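Local structure of sensory box/response regulator (Mycobacterium smegmatis, 5YRP) at residues V114-E120 / V142-D148. The protein is an EAL-domain member of the sensory box/response regulator proteins, with a barrel fold that binds a magnesium ion. Sequence-based numbering, arbitrary orientation.
Sequences VCLEITE and VQVAIDD. With MG (magnesium ion), chain C.
Two extended strands, 114-119 and 142-147, run parallel and in register, Cys115 beside Gln143 and Thr119 beside Asp147, with axes 4.2 Å apart at closest and crossing at -30°. Hydrogen bonds zigzag between the backbones: Gln143 N to Val114 O (2.8 Å), Leu116 N to Gln143 O (2.8 Å), Ala145 N to Leu116 O (3.1 Å), Ile118 N to Ala145 O (2.8 Å) and Asp147 N to Ile118 O (3.1 Å). On the face of Leu116 and Ile118 the side chains interlock along a diagonal: Leu116 (mt) lays CG 3.6 Å from Val142 CG1, and Ile118 CD1 reaches back to 3.4 Å from Val144 CG1. Leu134 and Leu137 of helix 130-140 pack over these bumps, completing a beta-alpha-beta crossover of the TIM-barrel-like EAL fold. The opposite face looks into the barrel. There the small Ala145 leaves a hollow, filled by Cys115, whose SG lies 3.7 Å from Ala145 CB. Beyond it Glu117 (chi1 m, chi2 t) leans toward Asp147, and magnesium sits 2.3 Å from both Glu117 OE2 and Asp147 OD1; Glu25 and Asn85 belong to the same site. Glu117 OE1 forms a salt bridge with Lys168.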
# COMPACT_ATOMS: atom_id res chain seq x y z
N VAL A 114 -5.03 -26.39 2.20
CA VAL A 114 -4.39 -25.66 1.10
C VAL A 114 -4.69 -24.16 1.21
O VAL A 114 -5.82 -23.77 1.49
CB VAL A 114 -4.83 -26.20 -0.28
CG1 VAL A 114 -4.23 -25.39 -1.42
CG2 VAL A 114 -4.44 -27.66 -0.41
N CYS A 115 -3.67 -23.35 1.00
CA CYS A 115 -3.80 -21.89 1.00
C CYS A 115 -3.20 -21.29 -0.27
O CYS A 115 -2.00 -21.36 -0.50
CB CYS A 115 -3.09 -21.30 2.22
SG CYS A 115 -3.16 -19.50 2.30
N LEU A 116 -4.05 -20.68 -1.10
CA LEU A 116 -3.62 -20.13 -2.38
C LEU A 116 -3.15 -18.69 -2.25
O LEU A 116 -3.95 -17.79 -2.00
CB LEU A 116 -4.76 -20.21 -3.40
CG LEU A 116 -5.33 -21.60 -3.70
CD1 LEU A 116 -6.57 -21.49 -4.57
CD2 LEU A 116 -4.30 -22.50 -4.38
N GLU A 117 -1.84 -18.47 -2.40
CA GLU A 117 -1.27 -17.12 -2.37
C GLU A 117 -1.59 -16.36 -3.64
O GLU A 117 -1.40 -16.87 -4.74
CB GLU A 117 0.25 -17.17 -2.22
CG GLU A 117 0.75 -17.76 -0.92
CD GLU A 117 2.26 -17.70 -0.78
OE1 GLU A 117 2.82 -18.58 -0.09
OE2 GLU A 117 2.89 -16.78 -1.33
N ILE A 118 -2.08 -15.13 -3.47
CA ILE A 118 -2.36 -14.25 -4.60
C ILE A 118 -1.58 -12.96 -4.40
O ILE A 118 -1.58 -12.39 -3.32
CB ILE A 118 -3.86 -13.92 -4.73
CG1 ILE A 118 -4.71 -15.18 -4.58
CG2 ILE A 118 -4.14 -13.27 -6.08
CD1 ILE A 118 -6.20 -14.90 -4.43
N THR A 119 -0.91 -12.51 -5.46
CA THR A 119 -0.18 -11.24 -5.42
C THR A 119 -1.16 -10.09 -5.22
O THR A 119 -2.29 -10.14 -5.71
CB THR A 119 0.69 -11.01 -6.67
OG1 THR A 119 1.44 -9.80 -6.51
CG2 THR A 119 -0.16 -10.90 -7.95
N GLU A 120 -0.71 -9.07 -4.50
CA GLU A 120 -1.57 -7.94 -4.14
C GLU A 120 -2.10 -7.19 -5.37
O GLU A 120 -3.23 -6.71 -5.37
CB GLU A 120 -0.82 -6.98 -3.21
CG GLU A 120 -1.70 -5.90 -2.62
CD GLU A 120 -0.98 -4.95 -1.70
OE1 GLU A 120 0.28 -4.89 -1.74
OE2 GLU A 120 -1.67 -4.25 -0.93
N VAL A 142 -10.51 -23.94 0.97
CA VAL A 142 -9.23 -23.46 0.48
C VAL A 142 -8.98 -22.06 1.04
O VAL A 142 -9.78 -21.15 0.82
CB VAL A 142 -9.22 -23.39 -1.06
CG1 VAL A 142 -7.84 -22.99 -1.58
CG2 VAL A 142 -9.62 -24.72 -1.66
N GLN A 143 -7.87 -21.90 1.75
CA GLN A 143 -7.50 -20.62 2.32
C GLN A 143 -6.90 -19.73 1.24
O GLN A 143 -6.51 -20.21 0.17
CB GLN A 143 -6.49 -20.80 3.45
CG GLN A 143 -6.93 -21.75 4.55
CD GLN A 143 -7.99 -21.15 5.44
OE1 GLN A 143 -9.17 -21.52 5.37
NE2 GLN A 143 -7.59 -20.20 6.29
N VAL A 144 -6.82 -18.43 1.51
CA VAL A 144 -6.21 -17.49 0.58
C VAL A 144 -5.32 -16.50 1.31
O VAL A 144 -5.72 -15.91 2.32
CB VAL A 144 -7.27 -16.72 -0.23
CG1 VAL A 144 -6.62 -15.65 -1.09
CG2 VAL A 144 -8.04 -17.69 -1.11
N ALA A 145 -4.11 -16.32 0.77
CA ALA A 145 -3.11 -15.40 1.32
C ALA A 145 -2.82 -14.26 0.36
O ALA A 145 -2.90 -14.41 -0.86
CB ALA A 145 -1.83 -16.16 1.62
N ILE A 146 -2.46 -13.11 0.92
CA ILE A 146 -2.01 -11.96 0.15
C ILE A 146 -0.50 -11.79 0.29
O ILE A 146 0.03 -11.32 1.30
CB ILE A 146 -2.74 -10.67 0.55
CG1 ILE A 146 -4.24 -10.77 0.21
CG2 ILE A 146 -2.13 -9.45 -0.12
CD1 ILE A 146 -4.56 -10.87 -1.27
N ASP A 147 0.16 -12.20 -0.78
CA ASP A 147 1.60 -12.22 -0.98
C ASP A 147 2.13 -10.84 -1.29
O ASP A 147 1.41 -10.03 -1.87
CB ASP A 147 1.83 -13.06 -2.25
CG ASP A 147 3.05 -13.92 -2.19
OD1 ASP A 147 3.28 -14.63 -3.20
OD2 ASP A 147 3.78 -13.91 -1.18
N ASP A 148 3.39 -10.59 -0.95
CA ASP A 148 4.05 -9.35 -1.37
C ASP A 148 3.13 -8.15 -1.14
O ASP A 148 2.76 -7.43 -2.08
CB ASP A 148 4.43 -9.44 -2.86
CG ASP A 148 5.58 -10.39 -3.12
OD1 ASP A 148 6.28 -10.79 -2.16
OD2 ASP A 148 5.80 -10.73 -4.30
MG MG C . 4.81 -16.12 -2.32